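Local coordinates for PHOX (Pseudomonas fluorescens, PDB 4A9V), which probably hydrolyses phosphate monoesters as an alkaline phosphatase, using a complex iron-calcium cofactor held at the centre of a beta-propeller, at residues 32-37 and 559-564; 67-72 and 386-391; 490-495 and 545-550; 512-515 and 520-523; 523-528 and 574-579. All blocks are in the same frame, centred on the assembly; numbering follows the deposited sequence.

Interaction 1 (32-37 and 559-564)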
# COMPACT_ATOMS: atom_id res chain seq x y z
N SER A 32 3.42 -19.37 -13.78
CA SER A 32 3.98 -18.57 -12.70
C SER A 32 5.29 -19.16 -12.22
O SER A 32 5.52 -20.37 -12.32
CB SER A 32 3.00 -18.45 -11.53
OG SER A 32 2.80 -19.70 -10.90
N SER A 33 6.17 -18.28 -11.77
CA SER A 33 7.46 -18.65 -11.20
C SER A 33 7.72 -17.74 -10.00
O SER A 33 7.34 -16.58 -10.01
CB SER A 33 8.56 -18.44 -12.25
OG SER A 33 9.77 -19.05 -11.86
N VAL A 34 8.44 -18.25 -9.01
CA VAL A 34 8.87 -17.42 -7.89
C VAL A 34 10.06 -16.57 -8.32
O VAL A 34 11.09 -17.10 -8.73
CB VAL A 34 9.28 -18.27 -6.68
CG1 VAL A 34 9.88 -17.39 -5.60
CG2 VAL A 34 8.09 -19.05 -6.15
N LEU A 35 9.91 -15.25 -8.21
CA LEU A 35 11.03 -14.35 -8.45
C LEU A 35 11.97 -14.30 -7.25
O LEU A 35 13.19 -14.44 -7.38
CB LEU A 35 10.52 -12.94 -8.78
CG LEU A 35 11.61 -11.92 -9.11
CD1 LEU A 35 12.23 -12.18 -10.48
CD2 LEU A 35 11.08 -10.50 -9.02
N ILE A 36 11.39 -14.09 -6.07
CA ILE A 36 12.17 -13.95 -4.84
C ILE A 36 11.22 -14.15 -3.66
O ILE A 36 10.02 -13.89 -3.78
CB ILE A 36 12.88 -12.58 -4.76
CG1 ILE A 36 13.86 -12.52 -3.58
CG2 ILE A 36 11.89 -11.42 -4.74
CD1 ILE A 36 14.92 -11.45 -3.74
N SER A 37 11.74 -14.68 -2.56
CA SER A 37 10.96 -14.92 -1.35
C SER A 37 11.64 -14.27 -0.14
O SER A 37 12.86 -14.12 -0.09
CB SER A 37 10.83 -16.42 -1.08
OG SER A 37 10.17 -17.10 -2.12
N THR A 559 2.24 -24.24 2.93
CA THR A 559 3.67 -24.48 2.77
C THR A 559 4.19 -23.82 1.48
O THR A 559 5.28 -24.12 1.01
CB THR A 559 3.97 -25.99 2.76
OG1 THR A 559 3.17 -26.64 1.77
CG2 THR A 559 3.69 -26.62 4.13
N PHE A 560 3.42 -22.87 0.96
CA PHE A 560 3.76 -22.18 -0.29
C PHE A 560 4.99 -21.28 -0.08
O PHE A 560 5.05 -20.57 0.92
CB PHE A 560 2.56 -21.32 -0.70
CG PHE A 560 2.75 -20.55 -1.97
CD1 PHE A 560 3.33 -19.29 -1.95
CD2 PHE A 560 2.35 -21.08 -3.17
CE1 PHE A 560 3.50 -18.58 -3.12
CE2 PHE A 560 2.54 -20.39 -4.35
CZ PHE A 560 3.09 -19.13 -4.32
N PRO A 561 5.91 -21.22 -1.07
CA PRO A 561 5.86 -21.84 -2.38
C PRO A 561 6.59 -23.18 -2.49
O PRO A 561 6.47 -23.85 -3.52
CB PRO A 561 6.55 -20.81 -3.27
CG PRO A 561 7.57 -20.19 -2.38
CD PRO A 561 6.93 -20.15 -1.02
N GLU A 562 7.47 -23.50 -1.54
CA GLU A 562 8.37 -24.63 -1.72
C GLU A 562 7.69 -25.98 -1.49
O GLU A 562 8.15 -27.01 -1.99
CB GLU A 562 9.60 -24.50 -0.82
CG GLU A 562 10.49 -23.32 -1.18
CD GLU A 562 11.53 -23.03 -0.11
OE1 GLU A 562 11.20 -22.33 0.87
OE2 GLU A 562 12.67 -23.51 -0.24
N HIS A 563 6.64 -25.98 -0.67
CA HIS A 563 5.90 -27.20 -0.34
C HIS A 563 6.80 -28.32 0.09
O HIS A 563 6.59 -29.49 -0.27
CB HIS A 563 5.03 -27.62 -1.51
CG HIS A 563 3.98 -26.61 -1.87
ND1 HIS A 563 3.15 -26.06 -0.96
CD2 HIS A 563 3.71 -25.97 -3.08
CE1 HIS A 563 2.33 -25.19 -1.57
NE2 HIS A 563 2.68 -25.12 -2.86
N LEU A 564 7.74 -28.01 0.97
CA LEU A 564 8.49 -29.04 1.66
C LEU A 564 7.59 -29.69 2.70
O LEU A 564 6.67 -29.05 3.20
CB LEU A 564 9.73 -28.43 2.32
CG LEU A 564 10.67 -27.67 1.38
CD1 LEU A 564 11.87 -27.12 2.14
CD2 LEU A 564 11.13 -28.55 0.23
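V34 lays its CG2 methyl against the ring of P561, 3.7 Å from CB and 4.0 Å from CG, the two side chains crossing at about a right angle. With chi1 at 174°, CG1 lies opposite the backbone N of V34 and CG2 swings beside that N, where it meets the proline. A second, looser touch comes from S37, whose OG stands 4.0 Å from P561 CG; the hydroxyl takes its polar partner elsewhere, in S572 OG. V34 and S37 both point at the loop because a classic beta bulge intervenes: L35 and I36 together face V573 of the adjoining strand 572-578. Strand 30-37 itself comes from the N-terminal part of the chain, yet it completes a sheet whose other three strands come from the C-terminal part, the closure seen in many beta-propellers.

The proline is presented by a compact turn. The peptide before P561 is cis, and this folds P561 CB over the middle of the F560 ring, 3.7 Å above its plane. Beyond it the loop is tied back on itself: H563 N bonds to T559 O at 2.9 Å, and T559 OG1 meets H563 ND1 in the imidazole plane at 2.8 Å. E562 makes a salt bridge to R570.

No hydrogen bond or charge pair joins 32-37 to 559-564, and only 95 Å² is buried. The chemistry is that of a methyl on a proline ring, which fits surfaces but gives little direction, so the orientation of the loop probably depends more on its internal bonds and on R570.

Interaction 2 (67-72 and 386-391). With LI (lithium ion), chain D; CA (calcium ion), chain R; CA (calcium ion), chain Q; FEO (mu-oxo-diiron), chain S.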
# COMPACT_ATOMS: atom_id res chain seq x y z
N ASN A 67 6.77 -10.36 4.31
CA ASN A 67 5.47 -9.84 3.91
C ASN A 67 5.57 -8.75 2.84
O ASN A 67 5.06 -7.65 2.99
CB ASN A 67 4.66 -9.40 5.13
CG ASN A 67 4.20 -10.60 5.96
OD1 ASN A 67 4.23 -11.73 5.49
ND2 ASN A 67 3.78 -10.35 7.19
N ASN A 68 6.04 -9.16 1.66
CA ASN A 68 6.22 -8.20 0.58
C ASN A 68 4.88 -7.68 0.07
O ASN A 68 3.86 -8.37 0.11
CB ASN A 68 7.07 -8.77 -0.56
CG ASN A 68 6.59 -10.11 -1.07
OD1 ASN A 68 7.31 -11.10 -0.93
ND2 ASN A 68 5.64 -10.06 -2.00
N ASP A 69 4.86 -6.38 -0.21
CA ASP A 69 3.63 -5.65 -0.39
C ASP A 69 3.75 -4.80 -1.67
O ASP A 69 4.09 -5.32 -2.73
CB ASP A 69 3.34 -4.85 0.90
CG ASP A 69 1.87 -4.54 1.10
OD1 ASP A 69 1.13 -4.42 0.09
OD2 ASP A 69 1.46 -4.39 2.28
N GLY A 70 3.55 -3.49 -1.59
CA GLY A 70 3.64 -2.66 -2.80
C GLY A 70 5.03 -2.68 -3.40
O GLY A 70 6.02 -2.83 -2.69
N MET A 71 5.10 -2.47 -4.72
CA MET A 71 6.37 -2.52 -5.43
C MET A 71 6.26 -1.81 -6.76
O MET A 71 5.19 -1.76 -7.39
CB MET A 71 6.81 -3.97 -5.66
CG MET A 71 5.81 -4.81 -6.42
SD MET A 71 6.37 -6.53 -6.51
CE MET A 71 5.00 -7.27 -7.37
N SER A 72 7.40 -1.32 -7.22
CA SER A 72 7.51 -0.73 -8.55
C SER A 72 8.73 -1.31 -9.27
O SER A 72 9.76 -1.61 -8.65
CB SER A 72 7.67 0.79 -8.46
OG SER A 72 6.51 1.43 -7.98
N PRO A 386 -10.07 3.64 2.57
CA PRO A 386 -9.31 3.83 1.34
C PRO A 386 -8.02 3.04 1.36
O PRO A 386 -7.23 3.17 2.30
CB PRO A 386 -9.03 5.34 1.32
CG PRO A 386 -9.97 5.94 2.30
CD PRO A 386 -10.24 4.90 3.33
N GLU A 387 -7.81 2.23 0.33
CA GLU A 387 -6.52 1.59 0.14
C GLU A 387 -5.89 2.13 -1.14
O GLU A 387 -5.61 3.33 -1.21
CB GLU A 387 -6.61 0.07 0.28
CG GLU A 387 -6.89 -0.32 1.74
CD GLU A 387 -6.59 -1.78 2.06
OE1 GLU A 387 -7.45 -2.63 1.74
OE2 GLU A 387 -5.53 -2.08 2.66
N TRP A 388 -5.60 1.30 -2.14
CA TRP A 388 -4.80 1.79 -3.26
C TRP A 388 -5.57 2.72 -4.18
O TRP A 388 -6.75 2.53 -4.45
CB TRP A 388 -4.27 0.64 -4.10
CG TRP A 388 -3.23 -0.20 -3.43
CD1 TRP A 388 -3.28 -0.78 -2.17
CD2 TRP A 388 -2.08 -0.80 -4.08
NE1 TRP A 388 -2.24 -1.65 -2.00
CE2 TRP A 388 -1.52 -1.75 -3.13
CE3 TRP A 388 -1.54 -0.73 -5.35
CZ2 TRP A 388 -0.43 -2.55 -3.45
CZ3 TRP A 388 -0.46 -1.56 -5.67
CH2 TRP A 388 0.07 -2.45 -4.74
N ILE A 389 -4.82 3.66 -4.77
CA ILE A 389 -5.31 4.56 -5.80
C ILE A 389 -4.45 4.40 -7.05
O ILE A 389 -3.22 4.27 -6.95
CB ILE A 389 -5.26 6.02 -5.29
CG1 ILE A 389 -6.14 6.17 -4.05
CG2 ILE A 389 -5.72 6.98 -6.39
CD1 ILE A 389 -6.01 7.50 -3.34
N VAL A 390 -5.09 4.42 -8.22
CA VAL A 390 -4.35 4.43 -9.48
C VAL A 390 -4.99 5.43 -10.43
O VAL A 390 -6.17 5.77 -10.31
CB VAL A 390 -4.32 3.03 -10.15
CG1 VAL A 390 -3.48 2.06 -9.33
CG2 VAL A 390 -5.73 2.50 -10.40
N VAL A 391 -4.20 5.87 -11.39
CA VAL A 391 -4.61 6.84 -12.39
C VAL A 391 -4.51 6.17 -13.76
O VAL A 391 -3.44 5.67 -14.13
CB VAL A 391 -3.69 8.08 -12.34
CG1 VAL A 391 -4.09 9.08 -13.41
CG2 VAL A 391 -3.73 8.73 -10.96
LI LI D . -0.62 -3.93 1.69
CA CA R . -6.34 -4.47 3.07
CA CA Q . -3.26 -3.25 1.50
FE1 FEO S . -1.13 -2.40 4.35
FE2 FEO S . -4.27 -0.95 4.02
O FEO S . -3.00 -2.38 3.77
O HOH W 1 -1.07 -2.81 0.34
O HOH W 2 -1.00 -4.08 3.00
O HOH W 3 -2.64 -5.32 0.26
O HOH W 4 -3.84 -5.06 3.32
O HOH W 5 -5.44 -4.30 5.29
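The indole of W388 turns one edge to D69 and the metals. D69 OD1 lies near the ring plane, 4.3 Å from W388 CZ2, and the calcium ion of chain Q and water 1 sit in that plane by the pyrrole nitrogen. G70 CA approaches obliquely, 4.1 Å from W388 CH2; a glycine brings its backbone close here with no side chain in between. W388 NE1 donates to water 1 at 2.9 Å, and the same water binds both that calcium and the lithium ion of chain D, making the tryptophan a second-shell residue of the cluster.

D69 chelates this lithium with both oxygens, OD2 at 2.2 Å, while its OD1 also bonds to T534. E387, the residue before W388, does more: OE2 reaches FE2 of the mu-oxo-diiron at 2.2 Å and is shared with both calcium ions, and OE1 completes a bidentate grip on the calcium of chain R at 2.5 Å. E273, D292, D479 and D494 add further carboxylates.

Strands 68-76 and 386-391 are each the outermost strand of a separate sheet at the propeller's centre. Between them runs strand 178-183, whose A180 and N181 touch W388 and whose C179 bonds to the backbone of G70.

Interaction 3 (490-495 and 545-550). With CA (calcium ion), chain R; LI (lithium ion), chain G.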
# COMPACT_ATOMS: atom_id res chain seq x y z
N TRP A 490 -6.26 -3.89 -12.98
CA TRP A 490 -6.03 -5.10 -12.21
C TRP A 490 -6.38 -4.85 -10.77
O TRP A 490 -6.04 -3.80 -10.21
CB TRP A 490 -4.57 -5.52 -12.35
CG TRP A 490 -4.18 -5.82 -13.77
CD1 TRP A 490 -3.74 -4.93 -14.74
CD2 TRP A 490 -4.26 -7.11 -14.44
NE1 TRP A 490 -3.52 -5.58 -15.93
CE2 TRP A 490 -3.81 -6.90 -15.81
CE3 TRP A 490 -4.63 -8.39 -14.04
CZ2 TRP A 490 -3.72 -7.93 -16.72
CZ3 TRP A 490 -4.56 -9.42 -14.97
CH2 TRP A 490 -4.10 -9.20 -16.27
N ILE A 491 -7.18 -5.75 -10.19
CA ILE A 491 -7.77 -5.60 -8.87
C ILE A 491 -7.30 -6.75 -7.98
O ILE A 491 -7.43 -7.92 -8.37
CB ILE A 491 -9.31 -5.68 -8.94
CG1 ILE A 491 -9.88 -4.57 -9.83
CG2 ILE A 491 -9.92 -5.62 -7.55
CD1 ILE A 491 -11.32 -4.80 -10.26
N LEU A 492 -6.68 -6.43 -6.85
CA LEU A 492 -6.07 -7.43 -5.98
C LEU A 492 -6.85 -7.44 -4.67
O LEU A 492 -7.27 -6.39 -4.21
CB LEU A 492 -4.60 -7.05 -5.72
CG LEU A 492 -3.64 -7.17 -6.91
CD1 LEU A 492 -3.89 -6.17 -8.04
CD2 LEU A 492 -2.21 -7.04 -6.43
N THR A 493 -7.05 -8.61 -4.07
CA THR A 493 -7.89 -8.69 -2.89
C THR A 493 -7.17 -9.07 -1.60
O THR A 493 -6.21 -9.84 -1.59
CB THR A 493 -9.13 -9.60 -3.07
OG1 THR A 493 -8.78 -10.99 -2.99
CG2 THR A 493 -9.82 -9.33 -4.37
N ASP A 494 -7.68 -8.51 -0.51
CA ASP A 494 -7.26 -8.81 0.85
C ASP A 494 -8.51 -8.95 1.72
O ASP A 494 -8.85 -8.07 2.51
CB ASP A 494 -6.38 -7.70 1.40
CG ASP A 494 -6.12 -7.84 2.88
OD1 ASP A 494 -6.09 -9.00 3.35
OD2 ASP A 494 -6.03 -6.81 3.59
N GLY A 495 -9.24 -10.03 1.48
CA GLY A 495 -10.53 -10.22 2.11
C GLY A 495 -10.61 -11.49 2.91
O GLY A 495 -9.61 -12.18 3.15
N LEU A 545 3.92 -9.96 -15.65
CA LEU A 545 3.22 -9.30 -14.56
C LEU A 545 3.78 -9.84 -13.26
O LEU A 545 3.77 -11.05 -13.03
CB LEU A 545 1.71 -9.59 -14.68
CG LEU A 545 0.74 -8.86 -13.73
CD1 LEU A 545 -0.71 -9.07 -14.18
CD2 LEU A 545 0.89 -9.33 -12.29
N PHE A 546 4.38 -8.96 -12.46
CA PHE A 546 4.90 -9.33 -11.15
C PHE A 546 3.84 -9.03 -10.09
O PHE A 546 3.24 -7.95 -10.09
CB PHE A 546 6.17 -8.53 -10.84
CG PHE A 546 7.27 -8.73 -11.84
CD1 PHE A 546 8.13 -9.80 -11.74
CD2 PHE A 546 7.47 -7.82 -12.88
CE1 PHE A 546 9.18 -9.96 -12.63
CE2 PHE A 546 8.51 -7.98 -13.77
CZ PHE A 546 9.36 -9.06 -13.66
N VAL A 547 3.58 -10.00 -9.22
CA VAL A 547 2.53 -9.85 -8.22
C VAL A 547 3.00 -10.50 -6.91
O VAL A 547 3.68 -11.52 -6.92
CB VAL A 547 1.19 -10.46 -8.70
CG1 VAL A 547 1.32 -11.95 -8.98
CG2 VAL A 547 0.07 -10.19 -7.70
N GLY A 548 2.66 -9.88 -5.79
CA GLY A 548 3.04 -10.39 -4.49
C GLY A 548 2.02 -11.32 -3.86
O GLY A 548 0.80 -11.12 -3.95
N ILE A 549 2.55 -12.32 -3.17
CA ILE A 549 1.79 -13.21 -2.32
C ILE A 549 2.30 -13.00 -0.90
O ILE A 549 3.44 -13.33 -0.58
CB ILE A 549 2.00 -14.68 -2.75
CG1 ILE A 549 1.55 -14.91 -4.20
CG2 ILE A 549 1.30 -15.62 -1.78
CD1 ILE A 549 0.10 -14.56 -4.48
N GLN A 550 1.48 -12.32 -0.10
CA GLN A 550 1.88 -11.86 1.21
C GLN A 550 1.30 -12.76 2.30
O GLN A 550 0.13 -13.15 2.24
CB GLN A 550 1.42 -10.41 1.41
CG GLN A 550 2.04 -9.73 2.62
CD GLN A 550 1.34 -8.44 2.99
OE1 GLN A 550 0.11 -8.41 3.13
NE2 GLN A 550 2.11 -7.38 3.20
CA CA R . -6.34 -4.47 3.07
LI LI G . -4.80 -8.55 5.36
O HOH W 6 -4.39 -6.75 5.75
O HOH W 7 -6.54 -9.35 5.96
O HOH W 8 -5.16 -11.09 5.04
O HOH W 4 -3.84 -5.06 3.32
O HOH W 5 -5.44 -4.30 5.29
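W490 and L545 lie near the starts of strands 489-493 and 544-550, which run in nearly the same direction in different sheets, W490 CA standing 10.4 Å from L545 CA. Further on, L492 CA and V547 CA are 9.2 Å apart. No backbone hydrogen bond crosses the gap. L545 and W490 come from opposite directions, and L545 CD1 sits over the six-membered ring of W490, 3.8 Å from its centroid and 4° off the normal, a well-centred CH-pi contact. The extended chi1 of L545 (-173°) carries the methyl out to the indole. Next along, L492 CD2 slides past V547 CG2 at 4.1 Å. W490 is itself fixed by NE1 bonding to D484 and by an edge-to-face meeting with F524. With an alanine at W490, L545 CD1 would probably face a gap and D484 would be left without its indole donor.

D494 OD2 binds the calcium ion of chain R at 2.4 Å, and OD1 the lithium ion of chain G beside E532. The chemistry thus divides: an apolar seam joins two propeller sheets, and just beyond its inner end the chain leaving strand 489-493 hands a carboxylate to the metals.

Interaction 4 (512-515 and 520-523)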
# COMPACT_ATOMS: atom_id res chain seq x y z
N LEU A 512 -8.19 -9.92 -10.12
CA LEU A 512 -9.15 -9.82 -11.20
C LEU A 512 -8.71 -8.73 -12.17
O LEU A 512 -7.79 -7.96 -11.89
CB LEU A 512 -10.55 -9.53 -10.65
CG LEU A 512 -11.02 -10.47 -9.53
CD1 LEU A 512 -10.84 -9.85 -8.15
CD2 LEU A 512 -12.47 -10.91 -9.74
N CYS A 513 -9.34 -8.72 -13.33
CA CYS A 513 -9.05 -7.73 -14.35
C CYS A 513 -10.35 -7.13 -14.83
O CYS A 513 -11.33 -7.84 -15.06
CB CYS A 513 -8.30 -8.38 -15.51
SG CYS A 513 -7.53 -7.21 -16.65
N ALA A 514 -10.36 -5.81 -15.01
CA ALA A 514 -11.57 -5.08 -15.35
C ALA A 514 -11.36 -4.18 -16.56
O ALA A 514 -10.27 -3.63 -16.78
CB ALA A 514 -12.03 -4.24 -14.16
N ASP A 515 -12.45 -3.97 -17.29
CA ASP A 515 -12.52 -3.02 -18.39
C ASP A 515 -13.19 -1.74 -17.89
O ASP A 515 -14.37 -1.75 -17.53
CB ASP A 515 -13.36 -3.64 -19.52
CG ASP A 515 -13.41 -2.78 -20.76
OD1 ASP A 515 -13.50 -1.55 -20.63
OD2 ASP A 515 -13.39 -3.35 -21.87
N GLU A 520 -16.93 -4.60 -17.03
CA GLU A 520 -16.78 -6.04 -16.93
C GLU A 520 -15.56 -6.41 -16.08
O GLU A 520 -14.48 -5.83 -16.24
CB GLU A 520 -16.65 -6.67 -18.32
CG GLU A 520 -16.64 -8.19 -18.27
CD GLU A 520 -16.57 -8.86 -19.63
OE1 GLU A 520 -16.48 -8.16 -20.67
OE2 GLU A 520 -16.54 -10.11 -19.66
N ILE A 521 -15.72 -7.43 -15.24
CA ILE A 521 -14.66 -7.94 -14.37
C ILE A 521 -14.54 -9.45 -14.55
O ILE A 521 -15.54 -10.16 -14.51
CB ILE A 521 -14.97 -7.62 -12.89
CG1 ILE A 521 -15.06 -6.11 -12.68
CG2 ILE A 521 -13.91 -8.23 -11.99
CD1 ILE A 521 -15.70 -5.69 -11.37
N ARG A 522 -13.31 -9.92 -14.75
CA ARG A 522 -13.02 -11.35 -14.84
C ARG A 522 -11.95 -11.74 -13.83
O ARG A 522 -10.96 -11.03 -13.65
CB ARG A 522 -12.54 -11.72 -16.25
CG ARG A 522 -13.59 -11.48 -17.32
CD ARG A 522 -13.13 -11.95 -18.69
NE ARG A 522 -14.10 -11.54 -19.69
CZ ARG A 522 -14.05 -11.87 -20.97
NH1 ARG A 522 -13.07 -12.62 -21.42
NH2 ARG A 522 -14.97 -11.40 -21.79
N ARG A 523 -12.12 -12.89 -13.18
CA ARG A 523 -11.11 -13.40 -12.25
C ARG A 523 -9.93 -13.97 -13.02
O ARG A 523 -10.12 -14.76 -13.96
CB ARG A 523 -11.71 -14.46 -11.33
CG ARG A 523 -10.79 -14.84 -10.18
CD ARG A 523 -11.39 -15.91 -9.28
NE ARG A 523 -12.60 -15.45 -8.60
CZ ARG A 523 -13.84 -15.84 -8.91
NH1 ARG A 523 -14.07 -16.69 -9.90
NH2 ARG A 523 -14.85 -15.42 -8.17
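L512 and I521 lean diagonally across one another on the same side of a beta hairpin, L512 CD2 lying 3.8 Å from I521 CG2. The torsion of I521 explains how it serves two neighbours: at chi1 -61° its CG2 branch points away from its own backbone N toward L512, and CG1 turns the other way to rest 3.9 Å from A514 CB. Straight across the pair, L512 CD2 also lies 4.0 Å from R523 CB. L512 with R523, and A514 with I521, are the non-hydrogen-bonded antiparallel pairs, and all four side chains share this face. Replacing L512 by an alanine would remove the CD2 methyl and is likely to open a gap beside I521 CG2 and the aliphatic start of R523.

C513 and R522, the hydrogen-bonded pair, point to the opposite face. C513 N bonds to R522 O at 2.8 Å and R522 N returns to C513 O at 2.9 Å; D515 N to E520 O, again 2.9 Å, continues the pattern toward the turn. Near that turn R522 holds E520 side-on: NE, at 2.8 Å, and NH2 both lie with E520 OE2 in the guanidinium plane, and both come to this one oxygen from the same face of its carboxylate. The salt bridge fixes the rotation of the arginine, whose NH1 bonds to F13 O. D515 OD1 accepts from A517 N and T518 N, shaping the turn itself.

Strand 489-493 pairs along the other edge of 510-514, the N-terminal residues S15 and I16 bond to R523 on the outer edge, and F449 and V450 of strand 443-451, from the neighbouring sheet, cover A514 and I521.

Interaction 5 (523-528 and 574-579)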
# COMPACT_ATOMS: atom_id res chain seq x y z
N ARG A 523 -12.12 -12.89 -13.18
CA ARG A 523 -11.11 -13.40 -12.25
C ARG A 523 -9.93 -13.97 -13.02
O ARG A 523 -10.12 -14.76 -13.96
CB ARG A 523 -11.71 -14.46 -11.33
CG ARG A 523 -10.79 -14.84 -10.18
CD ARG A 523 -11.39 -15.91 -9.28
NE ARG A 523 -12.60 -15.45 -8.60
CZ ARG A 523 -13.84 -15.84 -8.91
NH1 ARG A 523 -14.07 -16.69 -9.90
NH2 ARG A 523 -14.85 -15.42 -8.17
N PHE A 524 -8.73 -13.57 -12.64
CA PHE A 524 -7.50 -13.92 -13.36
C PHE A 524 -6.62 -14.90 -12.59
O PHE A 524 -6.03 -15.79 -13.20
CB PHE A 524 -6.72 -12.64 -13.70
CG PHE A 524 -5.39 -12.90 -14.36
CD1 PHE A 524 -5.31 -13.15 -15.71
CD2 PHE A 524 -4.22 -12.85 -13.63
CE1 PHE A 524 -4.09 -13.41 -16.31
CE2 PHE A 524 -2.99 -13.07 -14.23
CZ PHE A 524 -2.93 -13.33 -15.58
N MET A 525 -6.45 -14.69 -11.28
CA MET A 525 -5.53 -15.49 -10.48
C MET A 525 -6.15 -15.73 -9.11
O MET A 525 -6.79 -14.84 -8.54
CB MET A 525 -4.18 -14.77 -10.32
CG MET A 525 -3.13 -15.59 -9.59
SD MET A 525 -1.59 -14.67 -9.33
CE MET A 525 -2.03 -13.72 -7.89
N VAL A 526 -5.92 -16.92 -8.56
CA VAL A 526 -6.20 -17.19 -7.16
C VAL A 526 -4.91 -17.60 -6.47
O VAL A 526 -4.09 -18.33 -7.04
CB VAL A 526 -7.26 -18.29 -6.99
CG1 VAL A 526 -7.56 -18.48 -5.51
CG2 VAL A 526 -8.53 -17.96 -7.77
N GLY A 527 -4.69 -17.05 -5.28
CA GLY A 527 -3.50 -17.32 -4.51
C GLY A 527 -3.68 -18.44 -3.50
O GLY A 527 -4.76 -19.02 -3.37
N PRO A 528 -2.61 -18.72 -2.75
CA PRO A 528 -2.57 -19.86 -1.84
C PRO A 528 -3.23 -19.57 -0.49
O PRO A 528 -3.80 -18.49 -0.26
CB PRO A 528 -1.07 -20.14 -1.70
CG PRO A 528 -0.43 -18.81 -1.90
CD PRO A 528 -1.27 -18.15 -2.97
N MET A 574 5.91 -13.16 -7.37
CA MET A 574 5.73 -14.09 -8.48
C MET A 574 5.86 -13.35 -9.80
O MET A 574 5.45 -12.20 -9.92
CB MET A 574 4.34 -14.73 -8.42
CG MET A 574 3.99 -15.33 -7.06
SD MET A 574 5.13 -16.61 -6.50
CE MET A 574 4.87 -17.87 -7.75
N ALA A 575 6.37 -14.05 -10.80
CA ALA A 575 6.36 -13.60 -12.18
C ALA A 575 5.34 -14.41 -12.98
O ALA A 575 5.42 -15.64 -13.02
CB ALA A 575 7.75 -13.77 -12.80
N ILE A 576 4.35 -13.72 -13.54
CA ILE A 576 3.29 -14.34 -14.32
C ILE A 576 3.53 -14.02 -15.80
O ILE A 576 3.72 -12.86 -16.17
CB ILE A 576 1.91 -13.78 -13.92
CG1 ILE A 576 1.70 -13.81 -12.40
CG2 ILE A 576 0.81 -14.48 -14.70
CD1 ILE A 576 1.84 -15.15 -11.74
N THR A 577 3.53 -15.06 -16.62
CA THR A 577 3.77 -14.92 -18.05
C THR A 577 2.78 -15.79 -18.83
O THR A 577 2.16 -16.70 -18.28
CB THR A 577 5.21 -15.33 -18.41
OG1 THR A 577 5.46 -16.66 -17.95
CG2 THR A 577 6.23 -14.37 -17.80
N ARG A 578 2.70 -15.54 -20.14
CA ARG A 578 2.02 -16.43 -21.07
C ARG A 578 3.01 -17.44 -21.66
O ARG A 578 4.10 -17.07 -22.08
CB ARG A 578 1.35 -15.63 -22.19
CG ARG A 578 0.06 -14.96 -21.76
CD ARG A 578 -0.37 -13.85 -22.71
NE ARG A 578 -0.51 -14.31 -24.08
CZ ARG A 578 -1.17 -13.66 -25.04
NH1 ARG A 578 -1.75 -12.50 -24.78
NH2 ARG A 578 -1.21 -14.16 -26.26
N GLU A 579 2.55 -18.68 -21.80
CA GLU A 579 3.32 -19.71 -22.49
C GLU A 579 3.67 -19.29 -23.91
O GLU A 579 4.76 -19.60 -24.41
CB GLU A 579 2.55 -21.03 -22.49
CG GLU A 579 2.35 -21.61 -21.10
CD GLU A 579 1.30 -22.71 -21.05
OE1 GLU A 579 0.77 -23.08 -22.12
OE2 GLU A 579 1.00 -23.20 -19.94
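The apolar contacts all converge on I576, which meets two consecutive residues of strand 521-526. Its CG2 methyl comes to the edge of the F524 ring, close to the ring plane, 4.0 Å from CZ and 4.1 Å from CE2, so the aromatic hydrogens and not the pi cloud face the methyl. F524 and I576 slide past each other in opposite directions. The other branch serves M525: I576 CD1 lies 4.2 Å from M525 SD. With chi1 of I576 at -50°, CG2 stands opposite the backbone N of the isoleucine and CG1 beside it, which spreads the two branches to separate partners. M525 runs extended from its CA as far as the sulfur, and this length lets SD bridge to the far strand; the same side chain packs on V547. Of the 107 Å² buried between the segments, I576 supplies nearly half.

Two neighbours along a regular strand would point to opposite faces, and here a classic beta bulge changes that: F524 and M525 both face M511 of strand 510-514, and both send their side chains toward I576. The bulge lies in the last strand of one propeller sheet, and I576 lies in the next sheet round the ring. F524 also meets the W490 ring edge-to-face, within its own sheet.

Polar links run beside this seam without crossing it. M525 CA and I576 CA are 9.7 Å apart, and no hydrogen bond spans the two segments. On the far strand R578, two residues beyond I576, forms a salt bridge to D580.

In the fold
Interaction 2 lies at the metal cluster, its centre about 4 Å from that of the chain; interaction 3, with its centre 9 Å away, joins it through the calcium ion of chain R, waters 4 and 5, and the bond from Q550 NE2 to N67 O (3.0 Å). From there the seam between the last two sheets runs outward to interaction 5, whose I576 pairs with L545 (I576 N to L545 O, 2.8 Å). The centres of interactions 4 and 2 are about 18 Å apart, and interaction 4 shares R523 with interaction 5. Interaction 1 is on the strand that closes the propeller, its centre about 21 Å from that of interaction 2; S33 O to A575 N (2.8 Å) ties it to interaction 5.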